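Local coordinates for kelch domain-containing protein (Colletotrichum graminicola M1.001, PDB 5C86), which oxidises alcohols as a fungal, probably copper-dependent oxidase related to galactose oxidase and glyoxal oxidase in family AA5, at residues 22-36 with 45-57. Residues are numbered along the deposited sequence; the frame is centred on the assembly and turned at random.
Sequences VPETGNLLVWSSGWP and GKTYTSLYNVNTG
Asn27, just before strand 28-31, reaches across to the turn that follows strand 47-52. Its CB lies 3.4 Å from Tyr52 O and also meets Leu51 CD1. CG stays beside the backbone N (chi1 -68°) and passes Asn53 CA. At the tip, OD1 accepts from Val54 N at 3.0 Å, the donor tilted 25° from the carbonyl plane, and a water lies between this oxygen and Asn53 OD1, within reach of both; ND2 bonds to Glu104, so both ends of this buried amide are engaged. Val54 CG1 packs 3.2 Å from Gly26 O. Between the strands, the hydrogen-bonded pairs Leu28-Tyr52 and Val30-Ser50 each form two backbone bonds, including an almost straight one from Val30 N to Ser50 O (2.9 Å). Leu51 CD1 folds back against Leu29 CB on the face that also carries Trp31 and Thr49. There Trp31 CB touches Thr49 CG2, and Trp31 CD1 meets Thr47 CG2 at 3.7 Å. Beyond Trp31 the pairing goes on with a weak bond from Ser32 N to Tyr48 O and a sound one from Tyr48 N to Ser33 O (2.9 Å). The Tyr48 ring presents its edge to Ser33 O, while Pro36 CD touches the ring near CD1. Trp31 lies about 8 Å, side chain to side chain, from His423, a copper-binding residue whose metal is absent from this apo model. Antiparallel strands 18-21, 28-31, 47-52 and 63-66 follow in order, consistent with one blade of the kelch beta-propeller, these two being its middle strands.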
# COMPACT_ATOMS: atom_id res chain seq x y z
N VAL A 22 -8.63 -8.53 -0.61
CA VAL A 22 -8.57 -9.91 -1.04
C VAL A 22 -8.79 -9.97 -2.60
O VAL A 22 -9.80 -9.48 -3.10
CB VAL A 22 -9.66 -10.70 -0.32
CG1 VAL A 22 -9.64 -12.14 -0.79
CG2 VAL A 22 -9.49 -10.60 1.23
N PRO A 23 -7.84 -10.55 -3.30
CA PRO A 23 -8.09 -10.69 -4.74
C PRO A 23 -9.37 -11.40 -5.10
O PRO A 23 -9.85 -12.25 -4.36
CB PRO A 23 -6.91 -11.47 -5.22
CG PRO A 23 -5.80 -11.20 -4.29
CD PRO A 23 -6.53 -11.05 -2.96
N GLU A 24 -9.98 -10.98 -6.21
CA GLU A 24 -11.15 -11.59 -6.87
C GLU A 24 -12.42 -11.24 -6.18
O GLU A 24 -13.35 -10.78 -6.81
CB GLU A 24 -11.04 -13.12 -7.04
CG GLU A 24 -10.25 -13.54 -8.23
CD GLU A 24 -10.08 -15.03 -8.32
OE1 GLU A 24 -10.84 -15.81 -7.66
OE2 GLU A 24 -9.10 -15.38 -9.01
N THR A 25 -12.47 -11.39 -4.85
CA THR A 25 -13.71 -10.97 -4.13
C THR A 25 -13.73 -9.50 -3.84
O THR A 25 -14.76 -8.86 -3.78
CB THR A 25 -13.91 -11.68 -2.82
OG1 THR A 25 -12.77 -11.43 -1.99
CG2 THR A 25 -14.04 -13.18 -3.03
N GLY A 26 -12.53 -8.95 -3.63
CA GLY A 26 -12.48 -7.61 -3.14
C GLY A 26 -12.92 -7.36 -1.70
O GLY A 26 -13.15 -6.25 -1.32
N ASN A 27 -13.06 -8.43 -0.91
CA ASN A 27 -13.37 -8.26 0.49
C ASN A 27 -12.16 -7.59 1.20
O ASN A 27 -11.03 -7.65 0.75
CB ASN A 27 -13.80 -9.63 1.03
CG ASN A 27 -15.13 -10.06 0.43
OD1 ASN A 27 -15.98 -9.22 0.15
ND2 ASN A 27 -15.34 -11.37 0.37
N LEU A 28 -12.43 -7.04 2.36
CA LEU A 28 -11.34 -6.37 3.15
C LEU A 28 -11.01 -7.24 4.38
O LEU A 28 -11.87 -7.42 5.29
CB LEU A 28 -11.81 -5.04 3.61
CG LEU A 28 -10.75 -4.12 4.29
CD1 LEU A 28 -9.65 -3.66 3.28
CD2 LEU A 28 -11.48 -2.98 4.93
N LEU A 29 -9.82 -7.71 4.37
CA LEU A 29 -9.26 -8.51 5.49
C LEU A 29 -8.47 -7.60 6.43
O LEU A 29 -7.60 -6.86 5.96
CB LEU A 29 -8.35 -9.64 5.04
CG LEU A 29 -7.72 -10.63 6.04
CD1 LEU A 29 -8.80 -11.43 6.71
CD2 LEU A 29 -6.81 -11.54 5.31
N VAL A 30 -8.79 -7.64 7.71
CA VAL A 30 -8.10 -6.83 8.70
C VAL A 30 -7.48 -7.71 9.80
O VAL A 30 -8.04 -8.79 10.11
CB VAL A 30 -8.98 -5.74 9.27
CG1 VAL A 30 -9.79 -5.06 8.20
CG2 VAL A 30 -9.90 -6.26 10.40
N TRP A 31 -6.41 -7.23 10.41
CA TRP A 31 -5.89 -7.95 11.58
C TRP A 31 -5.22 -7.00 12.54
O TRP A 31 -4.80 -5.91 12.21
CB TRP A 31 -4.96 -9.08 11.24
CG TRP A 31 -3.60 -8.78 10.66
CD1 TRP A 31 -2.46 -8.58 11.36
CD2 TRP A 31 -3.23 -8.70 9.27
NE1 TRP A 31 -1.40 -8.43 10.54
CE2 TRP A 31 -1.85 -8.47 9.24
CE3 TRP A 31 -3.95 -8.78 8.06
CZ2 TRP A 31 -1.11 -8.32 8.05
CZ3 TRP A 31 -3.21 -8.63 6.84
CH2 TRP A 31 -1.81 -8.44 6.87
N SER A 32 -5.13 -7.43 13.82
CA SER A 32 -4.52 -6.63 14.93
C SER A 32 -3.25 -7.32 15.34
O SER A 32 -2.14 -6.90 15.00
CB SER A 32 -5.50 -6.45 16.06
OG SER A 32 -6.09 -7.73 16.48
N SER A 33 -3.36 -8.43 16.10
CA SER A 33 -2.26 -9.08 16.80
C SER A 33 -2.86 -10.35 17.44
O SER A 33 -4.02 -10.70 17.14
CB SER A 33 -1.73 -8.19 17.92
OG SER A 33 -2.75 -7.92 18.82
N GLY A 34 -2.13 -10.85 18.43
CA GLY A 34 -2.70 -11.92 19.32
C GLY A 34 -3.76 -11.51 20.26
O GLY A 34 -4.27 -12.38 20.99
N TRP A 35 -4.13 -10.27 20.27
CA TRP A 35 -5.33 -9.77 20.93
C TRP A 35 -6.13 -8.89 20.02
O TRP A 35 -5.60 -8.26 19.08
CB TRP A 35 -4.99 -8.93 22.16
CG TRP A 35 -4.18 -9.69 23.21
CD1 TRP A 35 -4.69 -10.30 24.35
CD2 TRP A 35 -2.76 -9.89 23.24
NE1 TRP A 35 -3.66 -10.90 25.04
CE2 TRP A 35 -2.46 -10.66 24.39
CE3 TRP A 35 -1.70 -9.55 22.39
CZ2 TRP A 35 -1.13 -11.07 24.70
CZ3 TRP A 35 -0.37 -9.91 22.70
CH2 TRP A 35 -0.10 -10.66 23.89
N PRO A 36 -7.39 -8.66 20.32
CA PRO A 36 -8.21 -7.71 19.53
C PRO A 36 -7.90 -6.22 19.73
O PRO A 36 -8.23 -5.33 18.90
CB PRO A 36 -9.66 -8.00 20.03
CG PRO A 36 -9.40 -8.74 21.35
CD PRO A 36 -8.20 -9.55 21.17
N GLY A 45 1.63 -15.38 20.03
CA GLY A 45 1.84 -16.53 19.18
C GLY A 45 0.72 -16.85 18.17
O GLY A 45 0.56 -17.95 17.74
N LYS A 46 -0.11 -15.85 17.85
CA LYS A 46 -1.29 -16.06 17.02
C LYS A 46 -1.78 -14.69 16.59
O LYS A 46 -1.36 -13.69 17.15
CB LYS A 46 -2.38 -16.83 17.84
CG LYS A 46 -3.05 -16.03 18.92
CD LYS A 46 -3.76 -16.99 19.93
CE LYS A 46 -4.70 -16.20 20.81
NZ LYS A 46 -5.37 -17.08 21.84
N THR A 47 -2.69 -14.68 15.62
CA THR A 47 -3.35 -13.43 15.21
C THR A 47 -4.84 -13.54 15.05
O THR A 47 -5.29 -14.53 14.38
CB THR A 47 -2.74 -12.93 13.83
OG1 THR A 47 -1.33 -13.00 13.83
CG2 THR A 47 -3.26 -11.55 13.49
N TYR A 48 -5.53 -12.56 15.55
CA TYR A 48 -6.94 -12.33 15.34
C TYR A 48 -7.15 -11.56 14.02
O TYR A 48 -6.52 -10.55 13.81
CB TYR A 48 -7.60 -11.59 16.46
CG TYR A 48 -7.84 -12.49 17.65
CD1 TYR A 48 -6.84 -12.68 18.61
CD2 TYR A 48 -9.07 -13.17 17.79
CE1 TYR A 48 -7.10 -13.51 19.74
CE2 TYR A 48 -9.31 -13.99 18.89
CZ TYR A 48 -8.32 -14.14 19.85
OH TYR A 48 -8.54 -14.97 20.94
N THR A 49 -8.15 -12.00 13.25
CA THR A 49 -8.51 -11.37 11.94
C THR A 49 -9.98 -11.24 11.85
O THR A 49 -10.77 -11.97 12.53
CB THR A 49 -7.93 -12.09 10.73
OG1 THR A 49 -8.72 -13.27 10.42
CG2 THR A 49 -6.49 -12.45 10.87
N SER A 50 -10.42 -10.33 11.01
CA SER A 50 -11.84 -10.17 10.70
C SER A 50 -11.93 -9.77 9.23
O SER A 50 -10.94 -9.32 8.63
CB SER A 50 -12.51 -9.18 11.61
OG SER A 50 -13.84 -8.84 11.24
N LEU A 51 -13.07 -10.03 8.63
CA LEU A 51 -13.30 -9.82 7.18
C LEU A 51 -14.53 -9.02 6.95
O LEU A 51 -15.60 -9.39 7.50
CB LEU A 51 -13.44 -11.15 6.51
CG LEU A 51 -13.59 -11.15 4.97
CD1 LEU A 51 -12.23 -10.91 4.36
CD2 LEU A 51 -14.18 -12.46 4.42
N TYR A 52 -14.46 -7.97 6.12
CA TYR A 52 -15.61 -7.20 5.72
C TYR A 52 -15.98 -7.64 4.30
O TYR A 52 -15.17 -7.66 3.42
CB TYR A 52 -15.36 -5.68 5.72
CG TYR A 52 -16.44 -4.83 5.10
CD1 TYR A 52 -17.58 -4.52 5.78
CD2 TYR A 52 -16.29 -4.32 3.84
CE1 TYR A 52 -18.58 -3.76 5.21
CE2 TYR A 52 -17.23 -3.52 3.28
CZ TYR A 52 -18.38 -3.26 3.96
OH TYR A 52 -19.28 -2.44 3.35
N ASN A 53 -17.22 -8.11 4.14
CA ASN A 53 -17.73 -8.52 2.85
C ASN A 53 -18.32 -7.35 2.13
O ASN A 53 -19.30 -6.74 2.57
CB ASN A 53 -18.79 -9.62 3.08
CG ASN A 53 -19.19 -10.26 1.81
OD1 ASN A 53 -19.73 -9.62 0.94
ND2 ASN A 53 -18.83 -11.44 1.67
N VAL A 54 -17.70 -6.96 1.02
CA VAL A 54 -18.11 -5.76 0.27
C VAL A 54 -19.47 -5.96 -0.44
O VAL A 54 -20.15 -4.99 -0.71
CB VAL A 54 -17.03 -5.33 -0.75
CG1 VAL A 54 -15.74 -4.95 -0.01
CG2 VAL A 54 -16.70 -6.40 -1.73
N ASN A 55 -19.82 -7.20 -0.75
CA ASN A 55 -21.16 -7.45 -1.38
C ASN A 55 -22.33 -7.42 -0.38
O ASN A 55 -23.35 -6.78 -0.62
CB ASN A 55 -21.12 -8.74 -2.19
CG ASN A 55 -20.26 -8.61 -3.48
OD1 ASN A 55 -19.82 -9.60 -4.03
ND2 ASN A 55 -20.07 -7.39 -3.98
N THR A 56 -22.17 -8.05 0.76
CA THR A 56 -23.25 -8.11 1.76
C THR A 56 -23.15 -7.05 2.86
O THR A 56 -24.13 -6.76 3.53
CB THR A 56 -23.25 -9.49 2.42
OG1 THR A 56 -22.04 -9.66 3.15
CG2 THR A 56 -23.29 -10.58 1.38
N GLY A 57 -21.97 -6.47 3.07
CA GLY A 57 -21.75 -5.61 4.24
C GLY A 57 -21.54 -6.39 5.58
O GLY A 57 -21.35 -5.79 6.59
O HOH W 1 -17.21 -9.68 -4.15
O HOH W 2 -18.00 -9.72 -1.78